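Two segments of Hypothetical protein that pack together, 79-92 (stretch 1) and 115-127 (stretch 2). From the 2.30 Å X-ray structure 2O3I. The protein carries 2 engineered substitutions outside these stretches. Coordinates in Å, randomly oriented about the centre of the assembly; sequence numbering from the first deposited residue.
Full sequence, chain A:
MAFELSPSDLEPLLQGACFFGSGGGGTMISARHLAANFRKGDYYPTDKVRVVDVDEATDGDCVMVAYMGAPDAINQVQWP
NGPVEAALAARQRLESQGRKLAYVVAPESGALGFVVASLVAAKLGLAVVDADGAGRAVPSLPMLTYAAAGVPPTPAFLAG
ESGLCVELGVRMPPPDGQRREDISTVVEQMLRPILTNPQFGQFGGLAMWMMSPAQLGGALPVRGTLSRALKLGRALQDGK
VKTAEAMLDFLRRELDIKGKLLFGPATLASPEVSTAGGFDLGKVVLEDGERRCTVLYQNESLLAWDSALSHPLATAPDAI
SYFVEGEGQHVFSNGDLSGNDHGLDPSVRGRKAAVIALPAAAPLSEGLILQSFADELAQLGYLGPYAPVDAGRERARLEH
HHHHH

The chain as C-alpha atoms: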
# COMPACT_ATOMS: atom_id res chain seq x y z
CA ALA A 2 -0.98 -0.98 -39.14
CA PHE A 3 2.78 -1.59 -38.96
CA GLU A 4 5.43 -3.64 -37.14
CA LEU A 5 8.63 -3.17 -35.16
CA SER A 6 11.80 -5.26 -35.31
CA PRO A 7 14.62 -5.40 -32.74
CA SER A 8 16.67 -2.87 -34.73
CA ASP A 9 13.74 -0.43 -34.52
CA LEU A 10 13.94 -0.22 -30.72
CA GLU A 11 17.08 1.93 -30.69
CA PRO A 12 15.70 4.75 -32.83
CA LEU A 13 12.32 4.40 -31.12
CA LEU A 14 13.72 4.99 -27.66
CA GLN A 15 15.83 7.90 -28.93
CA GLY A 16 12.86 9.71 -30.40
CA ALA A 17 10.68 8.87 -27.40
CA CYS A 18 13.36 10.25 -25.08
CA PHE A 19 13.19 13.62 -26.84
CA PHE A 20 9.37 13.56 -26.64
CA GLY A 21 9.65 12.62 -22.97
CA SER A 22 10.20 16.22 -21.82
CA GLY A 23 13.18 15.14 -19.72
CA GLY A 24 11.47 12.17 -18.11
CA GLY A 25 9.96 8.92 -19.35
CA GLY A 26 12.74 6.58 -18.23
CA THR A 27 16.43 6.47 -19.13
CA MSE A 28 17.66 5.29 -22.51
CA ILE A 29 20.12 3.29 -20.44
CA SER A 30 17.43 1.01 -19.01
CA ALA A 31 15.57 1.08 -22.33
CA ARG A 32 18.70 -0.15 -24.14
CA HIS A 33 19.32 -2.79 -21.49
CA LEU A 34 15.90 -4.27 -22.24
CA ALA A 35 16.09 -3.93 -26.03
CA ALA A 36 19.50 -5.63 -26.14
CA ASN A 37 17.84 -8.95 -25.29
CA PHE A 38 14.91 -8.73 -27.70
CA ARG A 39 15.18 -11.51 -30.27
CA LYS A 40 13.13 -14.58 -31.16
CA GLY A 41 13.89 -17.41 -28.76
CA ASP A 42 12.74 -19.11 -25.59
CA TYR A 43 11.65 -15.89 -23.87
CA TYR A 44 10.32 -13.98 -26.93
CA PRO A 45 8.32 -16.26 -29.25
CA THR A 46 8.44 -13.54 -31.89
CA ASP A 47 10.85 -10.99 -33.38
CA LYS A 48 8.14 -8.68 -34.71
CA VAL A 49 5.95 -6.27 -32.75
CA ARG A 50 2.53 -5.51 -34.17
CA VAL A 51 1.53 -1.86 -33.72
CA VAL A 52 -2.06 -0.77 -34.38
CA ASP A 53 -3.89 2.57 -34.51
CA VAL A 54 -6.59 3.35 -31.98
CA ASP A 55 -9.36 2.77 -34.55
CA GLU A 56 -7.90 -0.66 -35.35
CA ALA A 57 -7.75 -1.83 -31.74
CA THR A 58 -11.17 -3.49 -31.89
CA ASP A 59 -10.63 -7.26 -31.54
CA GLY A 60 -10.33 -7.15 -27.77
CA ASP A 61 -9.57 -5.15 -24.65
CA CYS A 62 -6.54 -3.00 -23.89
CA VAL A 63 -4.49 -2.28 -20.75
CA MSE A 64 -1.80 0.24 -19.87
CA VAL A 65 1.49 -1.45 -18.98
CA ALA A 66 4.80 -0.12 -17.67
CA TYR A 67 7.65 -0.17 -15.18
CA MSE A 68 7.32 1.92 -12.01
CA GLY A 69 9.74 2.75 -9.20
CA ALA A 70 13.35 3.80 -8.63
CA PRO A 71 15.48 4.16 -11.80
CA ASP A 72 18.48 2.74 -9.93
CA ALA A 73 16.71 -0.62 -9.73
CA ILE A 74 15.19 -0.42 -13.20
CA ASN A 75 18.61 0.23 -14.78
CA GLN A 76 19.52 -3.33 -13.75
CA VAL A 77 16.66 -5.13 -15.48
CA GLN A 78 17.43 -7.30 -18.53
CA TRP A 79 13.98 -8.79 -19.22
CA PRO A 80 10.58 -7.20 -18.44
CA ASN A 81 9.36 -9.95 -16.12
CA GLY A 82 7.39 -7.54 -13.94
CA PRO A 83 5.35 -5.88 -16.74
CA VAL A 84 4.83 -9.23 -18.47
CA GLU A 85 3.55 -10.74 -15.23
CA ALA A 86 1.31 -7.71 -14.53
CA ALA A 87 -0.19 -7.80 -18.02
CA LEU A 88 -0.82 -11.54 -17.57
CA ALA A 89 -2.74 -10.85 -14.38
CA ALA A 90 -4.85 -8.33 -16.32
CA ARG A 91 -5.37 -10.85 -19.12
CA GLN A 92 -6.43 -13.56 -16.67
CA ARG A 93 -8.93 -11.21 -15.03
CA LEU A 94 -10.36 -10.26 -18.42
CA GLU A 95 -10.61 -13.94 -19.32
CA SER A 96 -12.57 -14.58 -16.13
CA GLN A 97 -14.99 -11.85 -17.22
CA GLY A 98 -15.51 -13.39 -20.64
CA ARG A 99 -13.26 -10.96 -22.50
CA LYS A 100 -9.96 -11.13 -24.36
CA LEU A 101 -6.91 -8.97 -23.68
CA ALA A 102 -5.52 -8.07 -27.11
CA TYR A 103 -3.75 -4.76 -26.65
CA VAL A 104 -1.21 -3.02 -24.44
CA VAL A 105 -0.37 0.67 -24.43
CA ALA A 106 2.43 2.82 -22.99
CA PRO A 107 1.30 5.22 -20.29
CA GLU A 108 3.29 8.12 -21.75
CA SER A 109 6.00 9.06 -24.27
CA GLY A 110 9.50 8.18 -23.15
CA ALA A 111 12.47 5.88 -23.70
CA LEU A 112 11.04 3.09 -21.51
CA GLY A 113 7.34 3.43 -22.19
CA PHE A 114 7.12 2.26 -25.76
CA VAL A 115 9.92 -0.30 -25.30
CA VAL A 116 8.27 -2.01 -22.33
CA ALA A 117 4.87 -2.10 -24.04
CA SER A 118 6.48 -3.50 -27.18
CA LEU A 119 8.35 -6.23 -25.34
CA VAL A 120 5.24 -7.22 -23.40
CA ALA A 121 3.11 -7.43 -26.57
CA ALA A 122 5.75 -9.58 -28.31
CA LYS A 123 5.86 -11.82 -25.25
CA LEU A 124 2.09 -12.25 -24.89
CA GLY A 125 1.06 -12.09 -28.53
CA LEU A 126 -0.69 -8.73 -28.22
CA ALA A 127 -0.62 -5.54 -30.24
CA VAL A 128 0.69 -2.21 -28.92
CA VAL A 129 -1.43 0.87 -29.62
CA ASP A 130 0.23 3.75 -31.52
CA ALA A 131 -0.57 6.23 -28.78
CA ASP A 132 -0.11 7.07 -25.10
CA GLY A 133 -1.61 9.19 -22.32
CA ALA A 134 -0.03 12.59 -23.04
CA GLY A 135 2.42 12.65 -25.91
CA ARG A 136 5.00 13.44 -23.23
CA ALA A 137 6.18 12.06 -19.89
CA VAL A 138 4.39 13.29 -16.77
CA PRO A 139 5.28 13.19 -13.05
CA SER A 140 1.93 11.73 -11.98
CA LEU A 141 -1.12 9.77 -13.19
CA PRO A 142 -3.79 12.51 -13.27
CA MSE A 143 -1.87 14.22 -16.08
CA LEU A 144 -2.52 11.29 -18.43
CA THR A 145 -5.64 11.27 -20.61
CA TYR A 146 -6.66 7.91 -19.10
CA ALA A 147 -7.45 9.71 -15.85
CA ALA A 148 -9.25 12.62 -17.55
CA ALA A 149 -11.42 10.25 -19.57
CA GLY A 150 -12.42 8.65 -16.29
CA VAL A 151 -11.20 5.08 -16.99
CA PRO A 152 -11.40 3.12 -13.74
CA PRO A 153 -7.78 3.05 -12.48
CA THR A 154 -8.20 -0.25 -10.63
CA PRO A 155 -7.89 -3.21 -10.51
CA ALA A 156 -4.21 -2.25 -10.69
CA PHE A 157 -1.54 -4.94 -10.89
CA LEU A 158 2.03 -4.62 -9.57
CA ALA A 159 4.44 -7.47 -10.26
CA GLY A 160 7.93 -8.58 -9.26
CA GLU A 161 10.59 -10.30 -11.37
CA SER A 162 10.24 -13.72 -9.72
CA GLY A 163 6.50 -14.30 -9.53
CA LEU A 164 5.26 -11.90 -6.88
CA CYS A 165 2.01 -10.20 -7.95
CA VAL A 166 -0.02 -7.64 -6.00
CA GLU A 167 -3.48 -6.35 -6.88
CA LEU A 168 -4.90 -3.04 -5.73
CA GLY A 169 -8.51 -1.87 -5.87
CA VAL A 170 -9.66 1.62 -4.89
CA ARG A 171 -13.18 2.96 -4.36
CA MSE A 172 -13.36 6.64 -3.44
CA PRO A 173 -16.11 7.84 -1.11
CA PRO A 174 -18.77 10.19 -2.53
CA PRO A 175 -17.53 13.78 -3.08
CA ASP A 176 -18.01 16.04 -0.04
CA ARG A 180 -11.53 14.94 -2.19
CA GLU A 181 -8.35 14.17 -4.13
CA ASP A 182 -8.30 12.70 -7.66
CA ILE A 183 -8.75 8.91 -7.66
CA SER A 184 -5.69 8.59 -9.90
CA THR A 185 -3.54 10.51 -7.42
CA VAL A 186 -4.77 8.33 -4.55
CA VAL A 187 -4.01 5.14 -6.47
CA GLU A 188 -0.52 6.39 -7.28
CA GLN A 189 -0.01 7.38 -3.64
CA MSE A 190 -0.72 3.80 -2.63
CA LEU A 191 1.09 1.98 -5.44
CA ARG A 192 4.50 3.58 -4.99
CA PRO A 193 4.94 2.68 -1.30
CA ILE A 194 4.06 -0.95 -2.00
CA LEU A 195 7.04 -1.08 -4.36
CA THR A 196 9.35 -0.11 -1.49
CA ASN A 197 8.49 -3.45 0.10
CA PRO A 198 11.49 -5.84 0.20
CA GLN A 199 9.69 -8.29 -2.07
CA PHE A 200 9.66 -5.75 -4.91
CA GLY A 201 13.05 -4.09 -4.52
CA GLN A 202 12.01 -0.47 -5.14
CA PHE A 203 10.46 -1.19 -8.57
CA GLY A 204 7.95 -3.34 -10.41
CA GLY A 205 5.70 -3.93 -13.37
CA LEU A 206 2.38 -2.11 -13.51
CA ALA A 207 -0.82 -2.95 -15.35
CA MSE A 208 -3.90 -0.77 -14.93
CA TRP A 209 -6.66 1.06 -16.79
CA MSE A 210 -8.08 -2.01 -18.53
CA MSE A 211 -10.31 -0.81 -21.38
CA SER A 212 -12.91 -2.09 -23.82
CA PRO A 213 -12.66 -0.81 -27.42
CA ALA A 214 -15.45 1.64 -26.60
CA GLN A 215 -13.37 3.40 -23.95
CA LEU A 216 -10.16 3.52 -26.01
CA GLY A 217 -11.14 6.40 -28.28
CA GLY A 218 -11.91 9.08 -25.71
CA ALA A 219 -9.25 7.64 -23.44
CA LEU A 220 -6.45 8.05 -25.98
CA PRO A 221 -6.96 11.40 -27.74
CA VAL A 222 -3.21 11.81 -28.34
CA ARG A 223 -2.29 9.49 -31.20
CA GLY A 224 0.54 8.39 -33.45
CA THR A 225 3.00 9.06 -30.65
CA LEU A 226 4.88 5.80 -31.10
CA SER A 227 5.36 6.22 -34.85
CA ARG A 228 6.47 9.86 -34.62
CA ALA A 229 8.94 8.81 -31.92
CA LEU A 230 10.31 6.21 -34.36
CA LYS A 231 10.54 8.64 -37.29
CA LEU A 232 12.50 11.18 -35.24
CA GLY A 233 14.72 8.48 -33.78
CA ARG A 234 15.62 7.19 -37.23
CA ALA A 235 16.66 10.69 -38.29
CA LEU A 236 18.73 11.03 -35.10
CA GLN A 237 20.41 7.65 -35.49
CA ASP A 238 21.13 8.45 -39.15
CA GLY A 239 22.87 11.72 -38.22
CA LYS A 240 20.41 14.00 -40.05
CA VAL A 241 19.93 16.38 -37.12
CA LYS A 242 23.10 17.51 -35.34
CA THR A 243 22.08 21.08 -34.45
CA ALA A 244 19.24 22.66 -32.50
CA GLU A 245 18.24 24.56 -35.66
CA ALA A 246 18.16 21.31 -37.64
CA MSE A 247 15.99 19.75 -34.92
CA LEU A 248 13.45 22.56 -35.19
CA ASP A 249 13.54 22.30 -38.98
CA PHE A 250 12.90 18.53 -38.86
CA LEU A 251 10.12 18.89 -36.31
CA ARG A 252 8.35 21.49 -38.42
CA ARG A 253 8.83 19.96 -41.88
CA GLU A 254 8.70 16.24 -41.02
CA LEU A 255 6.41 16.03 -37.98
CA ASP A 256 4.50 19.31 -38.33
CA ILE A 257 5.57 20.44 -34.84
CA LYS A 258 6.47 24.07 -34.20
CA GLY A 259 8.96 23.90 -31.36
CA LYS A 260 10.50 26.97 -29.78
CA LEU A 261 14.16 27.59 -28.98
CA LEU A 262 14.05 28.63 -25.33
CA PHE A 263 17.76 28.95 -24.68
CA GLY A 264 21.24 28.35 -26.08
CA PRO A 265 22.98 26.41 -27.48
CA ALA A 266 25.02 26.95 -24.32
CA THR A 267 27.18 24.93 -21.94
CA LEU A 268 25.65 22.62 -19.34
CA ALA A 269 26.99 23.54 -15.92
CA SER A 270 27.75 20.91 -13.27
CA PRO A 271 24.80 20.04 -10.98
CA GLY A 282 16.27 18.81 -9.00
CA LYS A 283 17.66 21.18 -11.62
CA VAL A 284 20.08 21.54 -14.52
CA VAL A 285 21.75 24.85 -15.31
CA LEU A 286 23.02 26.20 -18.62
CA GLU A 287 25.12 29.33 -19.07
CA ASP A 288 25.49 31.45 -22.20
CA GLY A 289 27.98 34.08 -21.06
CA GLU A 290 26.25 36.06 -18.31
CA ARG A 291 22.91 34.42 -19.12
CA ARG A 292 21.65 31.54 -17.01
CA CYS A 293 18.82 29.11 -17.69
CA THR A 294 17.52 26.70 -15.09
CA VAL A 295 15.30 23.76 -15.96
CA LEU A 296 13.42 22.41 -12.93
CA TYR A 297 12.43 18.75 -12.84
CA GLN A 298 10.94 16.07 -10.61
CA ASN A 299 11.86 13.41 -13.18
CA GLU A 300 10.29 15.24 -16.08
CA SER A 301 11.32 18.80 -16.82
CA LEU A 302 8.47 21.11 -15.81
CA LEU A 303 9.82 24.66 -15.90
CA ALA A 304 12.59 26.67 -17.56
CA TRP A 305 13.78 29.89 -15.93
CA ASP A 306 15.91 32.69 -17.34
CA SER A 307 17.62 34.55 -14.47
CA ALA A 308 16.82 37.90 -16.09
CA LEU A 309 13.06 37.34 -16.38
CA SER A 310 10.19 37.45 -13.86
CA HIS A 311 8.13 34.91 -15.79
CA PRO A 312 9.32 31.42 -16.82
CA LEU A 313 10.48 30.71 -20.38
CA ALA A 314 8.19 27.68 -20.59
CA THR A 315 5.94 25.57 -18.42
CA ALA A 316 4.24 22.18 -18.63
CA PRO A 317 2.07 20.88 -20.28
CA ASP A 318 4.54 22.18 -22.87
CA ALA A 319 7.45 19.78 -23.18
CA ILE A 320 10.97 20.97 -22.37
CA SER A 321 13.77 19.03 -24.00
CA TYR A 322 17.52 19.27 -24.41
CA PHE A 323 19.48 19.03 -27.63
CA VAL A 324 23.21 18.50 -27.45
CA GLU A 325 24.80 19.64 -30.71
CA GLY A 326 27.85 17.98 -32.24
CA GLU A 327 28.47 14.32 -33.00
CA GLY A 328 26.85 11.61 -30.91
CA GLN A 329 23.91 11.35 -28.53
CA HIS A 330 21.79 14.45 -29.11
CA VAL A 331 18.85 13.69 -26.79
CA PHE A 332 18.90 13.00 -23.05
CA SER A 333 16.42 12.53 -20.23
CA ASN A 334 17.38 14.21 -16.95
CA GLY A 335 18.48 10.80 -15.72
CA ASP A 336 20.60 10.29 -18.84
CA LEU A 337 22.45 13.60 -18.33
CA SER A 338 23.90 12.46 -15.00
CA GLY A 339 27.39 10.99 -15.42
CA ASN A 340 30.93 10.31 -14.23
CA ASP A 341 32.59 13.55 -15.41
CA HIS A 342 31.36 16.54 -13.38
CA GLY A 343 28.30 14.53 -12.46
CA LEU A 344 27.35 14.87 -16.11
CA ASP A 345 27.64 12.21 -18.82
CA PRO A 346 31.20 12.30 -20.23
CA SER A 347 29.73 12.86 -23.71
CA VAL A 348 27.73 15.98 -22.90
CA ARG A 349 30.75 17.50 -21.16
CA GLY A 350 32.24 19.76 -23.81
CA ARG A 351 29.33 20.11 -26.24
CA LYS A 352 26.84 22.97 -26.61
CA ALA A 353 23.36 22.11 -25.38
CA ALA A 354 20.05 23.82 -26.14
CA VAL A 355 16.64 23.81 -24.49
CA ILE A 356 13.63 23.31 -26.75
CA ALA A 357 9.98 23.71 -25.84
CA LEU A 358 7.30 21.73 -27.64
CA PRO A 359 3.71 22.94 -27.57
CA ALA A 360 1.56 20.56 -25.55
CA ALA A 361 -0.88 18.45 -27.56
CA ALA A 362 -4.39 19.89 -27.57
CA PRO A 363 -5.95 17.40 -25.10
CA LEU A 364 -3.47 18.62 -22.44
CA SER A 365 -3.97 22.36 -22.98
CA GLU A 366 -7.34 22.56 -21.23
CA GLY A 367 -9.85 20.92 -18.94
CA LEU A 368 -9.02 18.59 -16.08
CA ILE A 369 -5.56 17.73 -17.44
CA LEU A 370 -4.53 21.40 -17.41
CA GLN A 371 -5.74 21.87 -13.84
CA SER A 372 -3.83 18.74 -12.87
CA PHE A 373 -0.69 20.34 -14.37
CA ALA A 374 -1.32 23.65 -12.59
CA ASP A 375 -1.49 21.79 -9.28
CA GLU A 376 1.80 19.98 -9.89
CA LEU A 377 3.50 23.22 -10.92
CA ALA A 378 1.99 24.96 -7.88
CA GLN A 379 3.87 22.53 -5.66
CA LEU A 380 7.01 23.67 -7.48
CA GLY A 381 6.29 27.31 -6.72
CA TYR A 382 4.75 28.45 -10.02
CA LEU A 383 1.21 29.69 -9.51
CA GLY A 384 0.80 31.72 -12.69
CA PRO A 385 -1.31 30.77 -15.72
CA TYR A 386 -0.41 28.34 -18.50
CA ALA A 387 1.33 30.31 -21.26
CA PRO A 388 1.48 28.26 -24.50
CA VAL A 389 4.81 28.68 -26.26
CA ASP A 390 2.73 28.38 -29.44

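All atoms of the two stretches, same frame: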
# COMPACT_ATOMS: atom_id res chain seq x y z
N TRP A 79 15.23 -8.33 -18.61
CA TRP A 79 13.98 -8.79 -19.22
C TRP A 79 12.83 -8.16 -18.44
O TRP A 79 12.92 -7.98 -17.23
CB TRP A 79 13.89 -10.32 -19.19
CG TRP A 79 15.17 -11.00 -19.58
CD1 TRP A 79 16.28 -11.17 -18.80
CD2 TRP A 79 15.50 -11.55 -20.86
NE1 TRP A 79 17.27 -11.80 -19.51
CE2 TRP A 79 16.82 -12.04 -20.78
CE3 TRP A 79 14.80 -11.67 -22.07
CZ2 TRP A 79 17.46 -12.65 -21.86
CZ3 TRP A 79 15.43 -12.28 -23.14
CH2 TRP A 79 16.75 -12.76 -23.03
N PRO A 80 11.73 -7.81 -19.12
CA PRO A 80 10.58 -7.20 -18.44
C PRO A 80 9.64 -8.18 -17.75
O PRO A 80 8.45 -8.22 -18.04
CB PRO A 80 9.89 -6.45 -19.57
CG PRO A 80 10.07 -7.39 -20.72
CD PRO A 80 11.52 -7.83 -20.58
N ASN A 81 10.18 -8.98 -16.83
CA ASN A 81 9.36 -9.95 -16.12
C ASN A 81 8.19 -9.32 -15.38
O ASN A 81 7.06 -9.81 -15.44
CB ASN A 81 10.21 -10.77 -15.14
CG ASN A 81 11.09 -11.79 -15.84
OD1 ASN A 81 11.03 -11.94 -17.06
ND2 ASN A 81 11.90 -12.51 -15.06
N GLY A 82 8.45 -8.22 -14.68
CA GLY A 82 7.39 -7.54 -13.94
C GLY A 82 6.21 -7.14 -14.81
O GLY A 82 5.08 -7.54 -14.54
N PRO A 83 6.44 -6.32 -15.85
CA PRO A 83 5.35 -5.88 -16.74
C PRO A 83 4.64 -7.06 -17.41
O PRO A 83 3.42 -7.07 -17.53
CB PRO A 83 6.07 -4.98 -17.75
CG PRO A 83 7.13 -4.35 -16.91
CD PRO A 83 7.66 -5.54 -16.12
N VAL A 84 5.41 -8.05 -17.84
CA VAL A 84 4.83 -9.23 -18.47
C VAL A 84 3.89 -9.92 -17.48
O VAL A 84 2.75 -10.29 -17.82
CB VAL A 84 5.93 -10.22 -18.92
CG1 VAL A 84 5.32 -11.54 -19.31
CG2 VAL A 84 6.70 -9.64 -20.09
N GLU A 85 4.36 -10.08 -16.25
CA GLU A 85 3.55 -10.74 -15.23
C GLU A 85 2.31 -9.92 -14.86
O GLU A 85 1.24 -10.49 -14.60
CB GLU A 85 4.40 -10.99 -13.98
CG GLU A 85 3.86 -12.10 -13.10
CD GLU A 85 3.93 -13.45 -13.78
OE1 GLU A 85 2.95 -14.22 -13.68
OE2 GLU A 85 4.97 -13.75 -14.40
N ALA A 86 2.44 -8.59 -14.85
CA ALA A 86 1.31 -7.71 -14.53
C ALA A 86 0.25 -7.77 -15.63
O ALA A 86 -0.95 -7.85 -15.36
CB ALA A 86 1.79 -6.26 -14.35
N ALA A 87 0.71 -7.73 -16.88
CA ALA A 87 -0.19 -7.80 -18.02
C ALA A 87 -0.90 -9.15 -18.07
O ALA A 87 -2.04 -9.25 -18.52
CB ALA A 87 0.59 -7.55 -19.33
N LEU A 88 -0.23 -10.20 -17.59
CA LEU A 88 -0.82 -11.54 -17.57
C LEU A 88 -1.93 -11.60 -16.52
O LEU A 88 -2.94 -12.29 -16.69
CB LEU A 88 0.24 -12.60 -17.25
CG LEU A 88 0.98 -13.16 -18.46
CD1 LEU A 88 2.16 -14.03 -17.98
CD2 LEU A 88 0.01 -13.96 -19.33
N ALA A 89 -1.74 -10.88 -15.42
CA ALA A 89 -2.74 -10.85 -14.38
C ALA A 89 -3.97 -10.16 -14.97
O ALA A 89 -5.10 -10.62 -14.78
CB ALA A 89 -2.21 -10.07 -13.17
N ALA A 90 -3.75 -9.07 -15.70
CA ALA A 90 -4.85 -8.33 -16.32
C ALA A 90 -5.56 -9.19 -17.36
O ALA A 90 -6.79 -9.14 -17.49
CB ALA A 90 -4.33 -7.04 -16.95
N ARG A 91 -4.80 -9.97 -18.10
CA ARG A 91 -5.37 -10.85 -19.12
C ARG A 91 -6.21 -11.95 -18.47
O ARG A 91 -7.29 -12.28 -18.95
CB ARG A 91 -4.26 -11.49 -19.95
CG ARG A 91 -4.74 -12.62 -20.85
CD ARG A 91 -3.60 -13.21 -21.67
NE ARG A 91 -3.75 -12.91 -23.08
CZ ARG A 91 -2.83 -13.16 -24.01
NH1 ARG A 91 -1.68 -13.71 -23.67
NH2 ARG A 91 -3.07 -12.85 -25.28
N GLN A 92 -5.70 -12.51 -17.37
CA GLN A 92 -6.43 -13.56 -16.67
C GLN A 92 -7.76 -13.01 -16.13
O GLN A 92 -8.81 -13.66 -16.23
CB GLN A 92 -5.59 -14.11 -15.52
CG GLN A 92 -6.30 -15.19 -14.70
CD GLN A 92 -5.46 -15.71 -13.55
OE1 GLN A 92 -4.51 -16.48 -13.75
NE2 GLN A 92 -5.79 -15.28 -12.33
N VAL A 115 9.11 0.91 -25.33
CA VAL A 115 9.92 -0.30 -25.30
C VAL A 115 9.25 -1.39 -24.46
O VAL A 115 9.04 -2.51 -24.94
CB VAL A 115 11.34 -0.00 -24.74
CG1 VAL A 115 12.18 -1.28 -24.68
CG2 VAL A 115 12.03 1.03 -25.63
N VAL A 116 8.92 -1.06 -23.22
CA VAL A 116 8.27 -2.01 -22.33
C VAL A 116 6.98 -2.56 -22.96
O VAL A 116 6.79 -3.77 -23.04
CB VAL A 116 7.96 -1.35 -20.94
CG1 VAL A 116 7.04 -2.24 -20.10
CG2 VAL A 116 9.28 -1.11 -20.18
N ALA A 117 6.11 -1.67 -23.42
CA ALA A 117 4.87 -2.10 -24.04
C ALA A 117 5.14 -3.04 -25.21
O ALA A 117 4.47 -4.06 -25.38
CB ALA A 117 4.06 -0.89 -24.52
N SER A 118 6.13 -2.69 -26.03
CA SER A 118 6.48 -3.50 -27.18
C SER A 118 6.95 -4.90 -26.78
O SER A 118 6.53 -5.90 -27.35
CB SER A 118 7.57 -2.80 -28.00
OG SER A 118 7.08 -1.59 -28.56
N LEU A 119 7.83 -4.96 -25.79
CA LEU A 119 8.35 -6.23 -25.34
C LEU A 119 7.25 -7.10 -24.75
O LEU A 119 7.23 -8.32 -24.96
CB LEU A 119 9.48 -6.01 -24.33
CG LEU A 119 10.72 -5.29 -24.87
CD1 LEU A 119 11.77 -5.16 -23.77
CD2 LEU A 119 11.28 -6.05 -26.07
N VAL A 120 6.33 -6.48 -24.01
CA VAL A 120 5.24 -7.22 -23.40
C VAL A 120 4.30 -7.80 -24.47
O VAL A 120 3.88 -8.95 -24.37
CB VAL A 120 4.44 -6.33 -22.43
CG1 VAL A 120 3.18 -7.05 -21.97
CG2 VAL A 120 5.30 -5.97 -21.22
N ALA A 121 3.98 -6.99 -25.48
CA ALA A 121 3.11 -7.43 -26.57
C ALA A 121 3.74 -8.62 -27.31
O ALA A 121 3.07 -9.60 -27.61
CB ALA A 121 2.86 -6.27 -27.53
N ALA A 122 5.03 -8.51 -27.61
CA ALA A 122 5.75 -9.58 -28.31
C ALA A 122 5.72 -10.86 -27.48
O ALA A 122 5.58 -11.95 -28.02
CB ALA A 122 7.19 -9.15 -28.54
N LYS A 123 5.85 -10.70 -26.17
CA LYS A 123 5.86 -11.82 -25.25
C LYS A 123 4.49 -12.50 -25.08
O LYS A 123 4.41 -13.72 -24.95
CB LYS A 123 6.36 -11.34 -23.89
CG LYS A 123 6.32 -12.39 -22.78
CD LYS A 123 7.29 -13.54 -23.03
CE LYS A 123 7.35 -14.50 -21.85
NZ LYS A 123 8.24 -15.64 -22.15
N LEU A 124 3.43 -11.71 -25.09
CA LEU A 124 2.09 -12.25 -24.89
C LEU A 124 1.25 -12.40 -26.15
O LEU A 124 0.12 -12.88 -26.10
CB LEU A 124 1.34 -11.39 -23.88
CG LEU A 124 2.03 -11.23 -22.52
CD1 LEU A 124 1.14 -10.42 -21.60
CD2 LEU A 124 2.30 -12.60 -21.92
N GLY A 125 1.80 -11.99 -27.29
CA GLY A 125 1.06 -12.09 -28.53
C GLY A 125 -0.01 -11.02 -28.66
O GLY A 125 -1.09 -11.27 -29.22
N LEU A 126 0.27 -9.83 -28.15
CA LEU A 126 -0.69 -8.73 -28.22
C LEU A 126 -0.20 -7.67 -29.19
O LEU A 126 0.88 -7.78 -29.76
CB LEU A 126 -0.86 -8.09 -26.83
CG LEU A 126 -1.06 -9.05 -25.65
CD1 LEU A 126 -1.02 -8.25 -24.35
CD2 LEU A 126 -2.37 -9.79 -25.78
N ALA A 127 -1.00 -6.63 -29.37
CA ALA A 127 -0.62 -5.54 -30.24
C ALA A 127 -0.52 -4.28 -29.38
O ALA A 127 -1.31 -4.08 -28.46
CB ALA A 127 -1.65 -5.34 -31.35

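The helices 81-92 and 115-124 cross at -59°, their axes approaching to 9.4 Å, and the two stretches together bury 530 Å². Along stretch 2 the contact begins at Val 116, whose CG1 lies 3.7 Å from Pro 83 CB; with no polar atom at this point, the approach is purely van der Waals. One turn on, Leu 119 points its CA-to-CB bond toward stretch 1, and its CB meets Pro 80 CG at 3.9 Å. Pro 80 occupies the N-cap position, so the packing reaches back to the very start of the first helix.

Val 120 marks the tightest backbone register, its CA 5.3 Å from the CA of Val 84. Such proximity is compatible with the small side chains around it: Val 120 CG2 is 3.7 Å from Pro 83 CB and 4.1 Å from Val 84 CG2, while Val 120 CG1 is 3.7 Å from Ala 87 CB. Lys 123 contributes the aliphatic part of its chain, with CG 3.7 Å from Val 84 CG1; its NZ is hydrogen-bonded elsewhere in the structure.

Leu 124 has the largest covered area, 92 Å², and acts as a knob among Val 84, Ala 87, Leu 88 and Arg 91. Its CD1 lies 3.7 Å from Ala 87 CB, and its CD2 lies 3.7 Å from Leu 88 CD2 and 4.1 Å from Val 84 CG1. The carbonyl of the same residue accepts two hydrogen bonds, from Arg 91 NH1 to Leu 124 O (3.1 Å, 141°) and from Arg 91 NH2 to Leu 124 O (3.3 Å, 135°). This oxygen sits at the guanidinium edge, near its plane, where the N-H groups point.

Gly 125 then leaves helical geometry with phi 76°. Beyond it, Leu 126 places CG over one guanidinium face, and its CD2 comes within 3.2 Å of Arg 91 NH2, a close apolar-to-polar approach.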